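Side-chain contacts in SH2 domain-containing protein 3C (Homo sapiens, PDB 3T6G), which acts as a signalling adapter in cell adhesion and migration, its C-terminal Cdc25-homology domain adopting a closed form that cannot perform canonical exchange but is required to bind BCAR1: residues 282-285 with 291-294; 50-55 with 271-276; 129-134 with 149-154; 68-73 with 80-85. The protein carries 2 engineered substitutions. All coordinates share one frame; numbering follows the deposited sequence.

Contact 1: 282-285 with 291-294; sequences QMRL and GASS
A292 sets its single methyl against the backbone of M283: CB lies 3.5 Å from M283 O and is also close to the carbonyl carbon, so the smallest of side chains rests directly on a turn of helix 279-287. The single methyl of alanine suits so close an approach of the two backbones, which come within 5.2 Å of each other, measured from M283 CA to A292 CA. The side chain of M283 answers from the other direction. Its CB meets A292 CB at 4.0 Å, and the chain then passes on without touching that methyl. With chi3 at 72° it bends at its end and brings the terminal methyl to the backbone of A292, M283 CE standing 3.5 Å from A292 O. The flexible, unbranched methionine can thus follow the contour of a turn that offers mostly backbone. R284 adds a lesser touch: its amide N is 4.0 Å from A292 CB and its CD 4.4 Å from the same A292 CB, while the guanidinium is hydrogen-bonded through NH1 to N30 OD1. Everything that touches here is buried, and contact is by van der Waals packing. P18, from an N-terminal loop, packs on both M283 and A292. The pair joins helix 279-287 to the turn that follows it, before helix 296-314, while Q282 and L285 of the same helix pack on helix 93-115.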
loop_
_atom_site.group_PDB
_atom_site.type_symbol
_atom_site.label_atom_id
_atom_site.label_comp_id
_atom_site.label_asym_id
_atom_site.label_seq_id
_atom_site.Cartn_x
_atom_site.Cartn_y
_atom_site.Cartn_z
ATOM N N GLN A 282 -4.342 4.767 -17.713
ATOM C CA GLN A 282 -5.429 3.864 -17.354
ATOM C C GLN A 282 -6.726 4.577 -16.995
ATOM O O GLN A 282 -7.781 4.253 -17.533
ATOM C CB GLN A 282 -4.976 2.894 -16.281
ATOM C CG GLN A 282 -3.821 2.045 -16.806
ATOM C CD GLN A 282 -3.240 1.124 -15.777
ATOM O OE1 GLN A 282 -3.655 1.134 -14.630
ATOM N NE2 GLN A 282 -2.252 0.332 -16.176
ATOM N N MET A 283 -6.651 5.569 -16.117
ATOM C CA MET A 283 -7.853 6.295 -15.749
ATOM C C MET A 283 -8.584 6.808 -16.985
ATOM O O MET A 283 -9.781 6.604 -17.130
ATOM C CB MET A 283 -7.529 7.421 -14.762
ATOM C CG MET A 283 -6.950 6.887 -13.466
ATOM S SD MET A 283 -6.359 8.170 -12.368
ATOM C CE MET A 283 -7.937 8.865 -11.813
ATOM N N ARG A 284 -7.855 7.450 -17.888
ATOM C CA ARG A 284 -8.430 7.960 -19.135
ATOM C C ARG A 284 -8.979 6.861 -20.040
ATOM O O ARG A 284 -10.078 6.979 -20.599
ATOM C CB ARG A 284 -7.378 8.765 -19.891
ATOM C CG ARG A 284 -7.222 10.186 -19.378
ATOM C CD ARG A 284 -8.362 11.011 -19.908
ATOM N NE ARG A 284 -7.951 12.397 -20.053
ATOM C CZ ARG A 284 -7.718 13.002 -21.209
ATOM N NH1 ARG A 284 -7.875 12.347 -22.349
ATOM N NH2 ARG A 284 -7.345 14.276 -21.216
ATOM N N LEU A 285 -8.205 5.792 -20.193
ATOM C CA LEU A 285 -8.663 4.626 -20.944
ATOM C C LEU A 285 -9.976 4.115 -20.387
ATOM O O LEU A 285 -10.960 3.999 -21.092
ATOM C CB LEU A 285 -7.635 3.505 -20.848
ATOM C CG LEU A 285 -8.078 2.146 -21.370
ATOM C CD1 LEU A 285 -8.337 2.238 -22.850
ATOM C CD2 LEU A 285 -6.999 1.119 -21.072
ATOM N N GLY A 291 -15.085 11.398 -17.292
ATOM C CA GLY A 291 -15.197 10.252 -16.405
ATOM C C GLY A 291 -13.999 10.009 -15.498
ATOM O O GLY A 291 -14.154 9.641 -14.335
ATOM N N ALA A 292 -12.790 10.204 -16.016
ATOM C CA ALA A 292 -11.599 9.930 -15.215
ATOM C C ALA A 292 -11.459 10.890 -14.015
ATOM O O ALA A 292 -10.663 10.655 -13.095
ATOM C CB ALA A 292 -10.344 9.944 -16.091
ATOM N N SER A 293 -12.228 11.972 -14.017
ATOM C CA SER A 293 -12.134 12.935 -12.923
ATOM C C SER A 293 -13.161 12.698 -11.814
ATOM O O SER A 293 -13.016 13.212 -10.711
ATOM C CB SER A 293 -12.205 14.369 -13.448
ATOM O OG SER A 293 -10.988 14.717 -14.085
ATOM N N SER A 294 -14.192 11.913 -12.104
ATOM C CA SER A 294 -15.152 11.540 -11.074
ATOM C C SER A 294 -14.427 10.964 -9.873
ATOM O O SER A 294 -13.230 10.680 -9.934
ATOM C CB SER A 294 -16.173 10.533 -11.603
ATOM O OG SER A 294 -16.995 11.134 -12.585
#

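Contact 2: 50-55 with 271-276; sequences ARTLAR and PELLEV
L53 reaches across to L273 with one branch of its side chain. From CB, which is still 5.9 Å from L273 CD2, the chain turns so that CG lies anti to the carbonyl carbon, and the gap to the opposing methyl has narrowed only slightly by CG. The fork at CG then divides the work. CD2 closes the distance, meeting L273 CD2 at 3.7 Å and lying a little farther, 4.1 Å, from L273 CD1; the second methyl, CD1, bends away from L273. One methyl of L53 therefore sits against both methyls of L273, and the two side chains cross at about a right angle, which lets the branched tips meet without their stems coming together. Leucine suits both positions, because its forked end reaches across the 7.9 Å that separates L53 CA from L273 CA. T52 lies beside this pair as a looser neighbour, its OG1 4.4 Å from L273 CD1. It is only partly buried, so a hydroxyl at this margin is no surprise, whereas L53 and L273 are buried and purely apolar. L273 also packs on H56, one turn beyond T52, and L53 on V48 just ahead of its helix. The contact brings the first turns of helix 50-64 against the short helix 271-276, with A54 on the former packing on helix 121-140 and V276 on the latter packing on helix 35-46.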
loop_
_atom_site.group_PDB
_atom_site.type_symbol
_atom_site.label_atom_id
_atom_site.label_comp_id
_atom_site.label_asym_id
_atom_site.label_seq_id
_atom_site.Cartn_x
_atom_site.Cartn_y
_atom_site.Cartn_z
ATOM N N ALA A 50 5.983 -12.141 -20.582
ATOM C CA ALA A 50 5.618 -11.718 -19.232
ATOM C C ALA A 50 6.753 -11.001 -18.514
ATOM O O ALA A 50 6.506 -10.085 -17.739
ATOM C CB ALA A 50 5.179 -12.897 -18.418
ATOM N N ARG A 51 7.987 -11.418 -18.769
ATOM C CA ARG A 51 9.138 -10.838 -18.095
ATOM C C ARG A 51 9.339 -9.356 -18.441
ATOM O O ARG A 51 9.499 -8.533 -17.544
ATOM C CB ARG A 51 10.410 -11.639 -18.351
ATOM C CG ARG A 51 11.635 -11.032 -17.687
ATOM C CD ARG A 51 12.751 -12.052 -17.505
ATOM N NE ARG A 51 12.330 -13.197 -16.696
ATOM C CZ ARG A 51 12.952 -14.375 -16.683
ATOM N NH1 ARG A 51 14.025 -14.574 -17.439
ATOM N NH2 ARG A 51 12.500 -15.363 -15.922
ATOM N N THR A 52 9.286 -9.004 -19.719
ATOM C CA THR A 52 9.405 -7.599 -20.082
ATOM C C THR A 52 8.150 -6.795 -19.663
ATOM O O THR A 52 8.227 -5.616 -19.376
ATOM C CB THR A 52 9.850 -7.395 -21.583
ATOM O OG1 THR A 52 8.735 -7.053 -22.415
ATOM C CG2 THR A 52 10.507 -8.644 -22.108
ATOM N N LEU A 53 6.995 -7.435 -19.620
ATOM C CA LEU A 53 5.834 -6.785 -19.056
ATOM C C LEU A 53 6.185 -6.389 -17.624
ATOM O O LEU A 53 5.893 -5.284 -17.185
ATOM C CB LEU A 53 4.641 -7.739 -19.037
ATOM C CG LEU A 53 3.823 -7.738 -20.318
ATOM C CD1 LEU A 53 2.400 -8.083 -19.978
ATOM C CD2 LEU A 53 3.911 -6.375 -21.047
ATOM N N ALA A 54 6.840 -7.308 -16.919
ATOM C CA ALA A 54 7.143 -7.143 -15.506
ATOM C C ALA A 54 8.152 -6.036 -15.311
ATOM O O ALA A 54 7.992 -5.197 -14.431
ATOM C CB ALA A 54 7.672 -8.444 -14.912
ATOM N N ARG A 55 9.197 -6.042 -16.129
ATOM C CA ARG A 55 10.216 -5.021 -16.025
ATOM C C ARG A 55 9.585 -3.657 -16.234
ATOM O O ARG A 55 9.898 -2.698 -15.528
ATOM C CB ARG A 55 11.323 -5.251 -17.035
ATOM C CG ARG A 55 12.424 -6.159 -16.542
ATOM C CD ARG A 55 13.619 -6.115 -17.501
ATOM N NE ARG A 55 14.362 -7.372 -17.513
ATOM C CZ ARG A 55 14.246 -8.305 -18.450
ATOM N NH1 ARG A 55 13.424 -8.121 -19.477
ATOM N NH2 ARG A 55 14.963 -9.420 -18.370
ATOM N N PRO A 271 8.544 2.854 -24.811
ATOM C CA PRO A 271 7.641 3.976 -24.565
ATOM C C PRO A 271 6.160 3.604 -24.453
ATOM O O PRO A 271 5.534 3.908 -23.424
ATOM C CB PRO A 271 7.870 4.870 -25.790
ATOM C CG PRO A 271 9.152 4.319 -26.481
ATOM C CD PRO A 271 9.737 3.302 -25.538
ATOM N N GLU A 272 5.607 2.964 -25.480
ATOM C CA GLU A 272 4.164 2.689 -25.519
ATOM C C GLU A 272 3.753 1.786 -24.377
ATOM O O GLU A 272 2.667 1.908 -23.813
ATOM C CB GLU A 272 3.765 2.044 -26.840
ATOM C CG GLU A 272 4.254 2.779 -28.075
ATOM C CD GLU A 272 3.547 2.305 -29.333
ATOM O OE1 GLU A 272 3.821 1.167 -29.776
ATOM O OE2 GLU A 272 2.706 3.065 -29.863
ATOM N N LEU A 273 4.646 0.875 -24.043
ATOM C CA LEU A 273 4.408 -0.061 -22.975
ATOM C C LEU A 273 4.376 0.692 -21.664
ATOM O O LEU A 273 3.494 0.441 -20.836
ATOM C CB LEU A 273 5.504 -1.118 -22.961
ATOM C CG LEU A 273 5.095 -2.564 -23.193
ATOM C CD1 LEU A 273 6.253 -3.451 -22.786
ATOM C CD2 LEU A 273 3.869 -2.904 -22.362
ATOM N N LEU A 274 5.316 1.622 -21.470
ATOM C CA LEU A 274 5.296 2.462 -20.260
ATOM C C LEU A 274 3.978 3.209 -20.217
ATOM O O LEU A 274 3.311 3.224 -19.178
ATOM C CB LEU A 274 6.472 3.444 -20.181
ATOM C CG LEU A 274 7.846 2.808 -19.955
ATOM C CD1 LEU A 274 8.950 3.829 -19.806
ATOM C CD2 LEU A 274 7.810 1.946 -18.748
ATOM N N GLU A 275 3.557 3.790 -21.340
ATOM C CA GLU A 275 2.259 4.471 -21.297
ATOM C C GLU A 275 1.152 3.568 -20.728
ATOM O O GLU A 275 0.368 4.006 -19.860
ATOM C CB GLU A 275 1.859 4.982 -22.661
ATOM C CG GLU A 275 0.643 5.872 -22.635
ATOM C CD GLU A 275 0.641 6.852 -23.800
ATOM O OE1 GLU A 275 1.708 7.009 -24.442
ATOM O OE2 GLU A 275 -0.421 7.459 -24.079
ATOM N N VAL A 276 1.118 2.309 -21.199
ATOM C CA VAL A 276 0.044 1.354 -20.877
ATOM C C VAL A 276 -0.034 1.105 -19.376
ATOM O O VAL A 276 -1.107 0.953 -18.805
ATOM C CB VAL A 276 0.253 0.008 -21.640
ATOM C CG1 VAL A 276 -0.687 -1.035 -21.138
ATOM C CG2 VAL A 276 0.073 0.201 -23.169
#

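Contact 3: 129-134 with 149-154; sequences HKTIQL and AAVMGA
Two helical segments, 129-134 and 149-154, approach most closely at T131 and V151, whose CA atoms are 7.3 Å apart. Small, beta-branched side chains suit so short a separation. V151 fits its two methyls to two neighbours one turn apart. CG1, anti to the backbone N at chi1 162°, lies 3.7 Å from T131 CG2 and also touches the helix backbone, 3.5 Å from T131 O. CG2 turns instead to L134, meeting L134 CD2 at 4.0 Å, with the leucine and valine side chains crossing at about a right angle. T131 gives its methyl to the interface and keeps its hydroxyl for its own helix, where OG1 is hydrogen-bonded to L127 O; a buried polar atom is thereby satisfied while the apolar branch does the packing. Truncating V151 to an alanine would take away both methyls and would probably leave T131 CG2 and L134 CD2 facing a gap between the helices. A135 and L138 of helix 121-140 extend the bed for V151, and L110 of helix 93-115 reaches it too. This is the close helix-on-helix packing of the all-helical Cdc25-homology (Ras-GEF) domain, here pairing helix 121-140 with helix 145-155.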
loop_
_atom_site.group_PDB
_atom_site.type_symbol
_atom_site.label_atom_id
_atom_site.label_comp_id
_atom_site.label_asym_id
_atom_site.label_seq_id
_atom_site.Cartn_x
_atom_site.Cartn_y
_atom_site.Cartn_z
ATOM N N HIS A 129 -3.087 -17.542 -18.408
ATOM C CA HIS A 129 -1.858 -18.226 -18.015
ATOM C C HIS A 129 -0.698 -17.244 -18.023
ATOM O O HIS A 129 0.258 -17.375 -17.256
ATOM C CB HIS A 129 -1.580 -19.427 -18.936
ATOM C CG HIS A 129 -0.229 -20.045 -18.737
ATOM N ND1 HIS A 129 0.166 -20.605 -17.542
ATOM C CD2 HIS A 129 0.824 -20.175 -19.578
ATOM C CE1 HIS A 129 1.402 -21.058 -17.653
ATOM N NE2 HIS A 129 1.823 -20.813 -18.880
ATOM N N LYS A 130 -0.802 -16.257 -18.903
ATOM C CA LYS A 130 0.249 -15.282 -19.077
ATOM C C LYS A 130 0.160 -14.224 -17.977
ATOM O O LYS A 130 1.178 -13.758 -17.464
ATOM C CB LYS A 130 0.137 -14.639 -20.455
ATOM C CG LYS A 130 1.346 -13.809 -20.828
ATOM C CD LYS A 130 1.024 -12.868 -21.958
ATOM C CE LYS A 130 2.241 -12.050 -22.313
ATOM N NZ LYS A 130 1.822 -10.912 -23.154
ATOM N N THR A 131 -1.059 -13.846 -17.608
ATOM C CA THR A 131 -1.235 -12.998 -16.436
ATOM C C THR A 131 -0.577 -13.611 -15.188
ATOM O O THR A 131 0.103 -12.923 -14.445
ATOM C CB THR A 131 -2.698 -12.749 -16.153
ATOM O OG1 THR A 131 -3.312 -12.205 -17.322
ATOM C CG2 THR A 131 -2.830 -11.756 -15.027
ATOM N N ILE A 132 -0.767 -14.910 -14.981
ATOM C CA ILE A 132 -0.106 -15.647 -13.902
ATOM C C ILE A 132 1.418 -15.638 -14.016
ATOM O O ILE A 132 2.118 -15.453 -13.023
ATOM C CB ILE A 132 -0.638 -17.117 -13.834
ATOM C CG1 ILE A 132 -2.048 -17.135 -13.255
ATOM C CG2 ILE A 132 0.280 -18.039 -13.010
ATOM C CD1 ILE A 132 -2.856 -18.333 -13.716
ATOM N N GLN A 133 1.930 -15.863 -15.222
ATOM C CA GLN A 133 3.355 -15.723 -15.480
ATOM C C GLN A 133 3.823 -14.299 -15.105
ATOM O O GLN A 133 4.869 -14.126 -14.474
ATOM C CB GLN A 133 3.669 -16.033 -16.948
ATOM C CG GLN A 133 3.535 -17.526 -17.357
ATOM O OE1 GLN A 133 3.737 -17.040 -19.724
ATOM N NE2 GLN A 133 4.839 -18.835 -18.940
ATOM N N LEU A 134 3.049 -13.282 -15.475
ATOM C CA LEU A 134 3.383 -11.925 -15.056
ATOM C C LEU A 134 3.469 -11.827 -13.523
ATOM O O LEU A 134 4.402 -11.226 -12.986
ATOM C CB LEU A 134 2.389 -10.886 -15.597
ATOM C CG LEU A 134 2.607 -9.465 -15.037
ATOM C CD1 LEU A 134 4.086 -9.080 -15.086
ATOM C CD2 LEU A 134 1.743 -8.383 -15.727
ATOM N N ALA A 149 0.824 -8.092 -6.282
ATOM C CA ALA A 149 -0.459 -8.194 -5.584
ATOM C C ALA A 149 -1.567 -7.536 -6.381
ATOM O O ALA A 149 -2.729 -7.915 -6.273
ATOM C CB ALA A 149 -0.372 -7.566 -4.183
ATOM N N ALA A 150 -1.216 -6.520 -7.161
ATOM C CA ALA A 150 -2.200 -5.917 -8.037
ATOM C C ALA A 150 -2.598 -6.924 -9.141
ATOM O O ALA A 150 -3.727 -6.903 -9.640
ATOM C CB ALA A 150 -1.653 -4.610 -8.642
ATOM N N VAL A 151 -1.677 -7.818 -9.503
ATOM C CA VAL A 151 -1.939 -8.751 -10.588
ATOM C C VAL A 151 -2.787 -9.920 -10.098
ATOM O O VAL A 151 -3.803 -10.243 -10.717
ATOM C CB VAL A 151 -0.645 -9.222 -11.288
ATOM C CG1 VAL A 151 -0.901 -10.495 -12.082
ATOM C CG2 VAL A 151 -0.080 -8.085 -12.203
ATOM N N MET A 152 -2.353 -10.543 -9.003
ATOM C CA MET A 152 -3.179 -11.446 -8.193
ATOM C C MET A 152 -4.553 -10.843 -7.848
ATOM O O MET A 152 -5.565 -11.523 -7.908
ATOM C CB MET A 152 -2.441 -11.797 -6.902
ATOM C CG MET A 152 -1.069 -12.419 -7.150
ATOM S SD MET A 152 -1.213 -14.122 -7.734
ATOM C CE MET A 152 -2.155 -14.824 -6.389
ATOM N N GLY A 153 -4.592 -9.565 -7.495
ATOM C CA GLY A 153 -5.863 -8.887 -7.334
ATOM C C GLY A 153 -6.758 -9.041 -8.552
ATOM O O GLY A 153 -7.944 -9.308 -8.424
ATOM N N ALA A 154 -6.197 -8.882 -9.745
ATOM C CA ALA A 154 -6.957 -9.088 -10.989
ATOM C C ALA A 154 -7.491 -10.537 -11.130
ATOM O O ALA A 154 -8.657 -10.761 -11.480
ATOM C CB ALA A 154 -6.099 -8.758 -12.165
#

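Contact 4: 68-73 with 80-85; sequences LGVTKE and VRWGME
Helix 72-78 is short and flanked by loops, and the contact ties the loop leading into it to the loop leaving it, at the surface of the Ras-GEF domain. V70 stands just before the helix. Its side chain spreads over the second loop with each branch taking a different partner: CG1 lies 3.7 Å from R81 O, while CG2 comes to the six-membered ring of W82, 4.0 Å from W82 CZ3 and 4.1 Å from W82 CE3. V70 CB is almost as near to CZ3, so the valine leans on one corner of the indole, to which it is set at a slant. With CG1 anti to the backbone N (chi1 -177°), its two methyls can serve backbone and ring together. R81 covers part of one face of the same indole, its CB 3.6 Å above the ring plane and displaced toward the rim. W82 also stacks with H257 of helix 253-263, so the large aromatic links the loops to a helix remote in sequence. On either side of V70, G69 permits a positive phi, and T71 is the N-cap of helix 72-78, its OG1 bonded to M74 N. K72 NZ lies 5.6 Å from R81 NE, but the lysine is hydrogen-bonded to Q75 OE1, and both side chains are exposed, so solvent probably softens their mutual repulsion. The contact itself is van der Waals packing of a valine on a carbonyl and an indole, with no charge pair across it.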
loop_
_atom_site.group_PDB
_atom_site.type_symbol
_atom_site.label_atom_id
_atom_site.label_comp_id
_atom_site.label_asym_id
_atom_site.label_seq_id
_atom_site.Cartn_x
_atom_site.Cartn_y
_atom_site.Cartn_z
ATOM N N LEU A 68 12.517 5.255 -7.328
ATOM C CA LEU A 68 13.441 5.695 -8.369
ATOM C C LEU A 68 13.057 7.084 -8.834
ATOM O O LEU A 68 11.924 7.520 -8.617
ATOM C CB LEU A 68 13.395 4.770 -9.602
ATOM C CG LEU A 68 13.927 3.338 -9.588
ATOM C CD1 LEU A 68 13.495 2.667 -10.876
ATOM C CD2 LEU A 68 15.432 3.268 -9.413
ATOM N N GLY A 69 13.985 7.743 -9.527
ATOM C CA GLY A 69 13.745 9.064 -10.091
ATOM C C GLY A 69 13.574 10.136 -9.021
ATOM O O GLY A 69 12.881 11.136 -9.241
ATOM N N VAL A 70 14.195 9.935 -7.859
ATOM C CA VAL A 70 14.060 10.908 -6.761
ATOM C C VAL A 70 15.211 11.905 -6.700
ATOM O O VAL A 70 16.320 11.550 -6.322
ATOM C CB VAL A 70 13.996 10.222 -5.378
ATOM C CG1 VAL A 70 13.780 11.248 -4.318
ATOM C CG2 VAL A 70 12.885 9.167 -5.335
ATOM N N THR A 71 14.947 13.159 -7.045
ATOM C CA THR A 71 15.958 14.214 -6.896
ATOM C C THR A 71 16.144 14.680 -5.442
ATOM O O THR A 71 15.329 14.385 -4.569
ATOM C CB THR A 71 15.580 15.428 -7.722
ATOM O OG1 THR A 71 14.335 15.937 -7.228
ATOM C CG2 THR A 71 15.437 15.051 -9.212
ATOM N N LYS A 72 17.217 15.414 -5.170
ATOM C CA LYS A 72 17.385 15.988 -3.831
ATOM C C LYS A 72 16.346 17.064 -3.596
ATOM O O LYS A 72 15.897 17.271 -2.471
ATOM C CB LYS A 72 18.798 16.523 -3.591
ATOM C CG LYS A 72 19.807 15.406 -3.331
ATOM C CD LYS A 72 19.726 14.309 -4.419
ATOM C CE LYS A 72 20.444 13.011 -4.022
ATOM N NZ LYS A 72 19.664 12.175 -3.059
ATOM N N GLU A 73 15.936 17.741 -4.657
ATOM C CA GLU A 73 14.893 18.727 -4.482
ATOM C C GLU A 73 13.561 18.066 -4.132
ATOM O O GLU A 73 12.763 18.651 -3.406
ATOM C CB GLU A 73 14.777 19.653 -5.678
ATOM C CG GLU A 73 16.012 20.511 -5.886
ATOM C CD GLU A 73 17.102 19.817 -6.704
ATOM O OE1 GLU A 73 16.915 18.671 -7.171
ATOM O OE2 GLU A 73 18.161 20.427 -6.894
ATOM N N VAL A 80 11.951 13.608 3.639
ATOM C CA VAL A 80 12.596 12.302 3.752
ATOM C C VAL A 80 13.244 11.893 2.434
ATOM O O VAL A 80 12.880 12.404 1.375
ATOM C CB VAL A 80 11.581 11.216 4.178
ATOM C CG1 VAL A 80 10.933 11.593 5.488
ATOM C CG2 VAL A 80 10.508 11.061 3.147
ATOM N N ARG A 81 14.212 10.983 2.499
ATOM C CA ARG A 81 14.859 10.491 1.287
ATOM C C ARG A 81 13.940 9.684 0.352
ATOM O O ARG A 81 13.936 9.913 -0.850
ATOM C CB ARG A 81 16.098 9.665 1.637
ATOM C CG ARG A 81 17.303 10.504 1.997
ATOM C CD ARG A 81 18.515 9.649 2.333
ATOM N NE ARG A 81 19.751 10.437 2.302
ATOM C CZ ARG A 81 20.092 11.360 3.205
ATOM N NH1 ARG A 81 19.289 11.636 4.229
ATOM N NH2 ARG A 81 21.241 12.016 3.077
ATOM N N TRP A 82 13.159 8.759 0.896
ATOM C CA TRP A 82 12.444 7.771 0.069
ATOM C C TRP A 82 10.930 7.721 0.280
ATOM O O TRP A 82 10.436 7.931 1.389
ATOM C CB TRP A 82 13.027 6.400 0.353
ATOM C CG TRP A 82 14.495 6.364 0.118
ATOM C CD1 TRP A 82 15.478 6.100 1.040
ATOM C CD2 TRP A 82 15.167 6.612 -1.125
ATOM N NE1 TRP A 82 16.717 6.168 0.448
ATOM C CE2 TRP A 82 16.557 6.480 -0.882
ATOM C CE3 TRP A 82 14.728 6.922 -2.417
ATOM C CZ2 TRP A 82 17.510 6.652 -1.881
ATOM C CZ3 TRP A 82 15.677 7.078 -3.423
ATOM C CH2 TRP A 82 17.055 6.949 -3.147
ATOM N N GLY A 83 10.196 7.446 -0.790
ATOM C CA GLY A 83 8.744 7.324 -0.718
ATOM C C GLY A 83 8.313 6.238 0.257
ATOM O O GLY A 83 7.226 6.292 0.822
ATOM N N MET A 84 9.170 5.246 0.465
ATOM C CA MET A 84 8.837 4.185 1.385
ATOM C C MET A 84 8.703 4.765 2.765
ATOM O O MET A 84 7.799 4.383 3.518
ATOM C CB MET A 84 9.890 3.071 1.371
ATOM C CG MET A 84 9.849 2.141 0.139
ATOM S SD MET A 84 8.242 1.359 -0.194
ATOM C CE MET A 84 7.505 2.547 -1.293
ATOM N N GLU A 85 9.614 5.676 3.101
ATOM C CA GLU A 85 9.582 6.374 4.382
ATOM C C GLU A 85 8.403 7.323 4.411
ATOM O O GLU A 85 7.649 7.367 5.382
ATOM C CB GLU A 85 10.878 7.131 4.619
ATOM C CG GLU A 85 10.871 7.982 5.861
ATOM C CD GLU A 85 12.275 8.197 6.405
ATOM O OE1 GLU A 85 13.228 7.751 5.726
ATOM O OE2 GLU A 85 12.425 8.796 7.500
#

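Along the chain, contact 2 opens at helix 50-64, contacts 4 and 3 follow in turn, helix 271-276 then completes contact 2, and contact 1 comes last. Contact 2 touches contacts 1 and 3. Its centre is 14 Å from that of contact 3, where A50 and A54 pack on L134, and 20 Å from that of contact 1, reached by a probable hydrogen bond from Q282 NE2 to V276 O. Contact 4 stands apart at the surface, its centre 23 Å from that of contact 2. There E85 faces outward to a basic side chain on the chain of another protein, probably BCAR1. All lie in one helical Ras-GEF domain, in which contact 2 joins helices far apart in sequence.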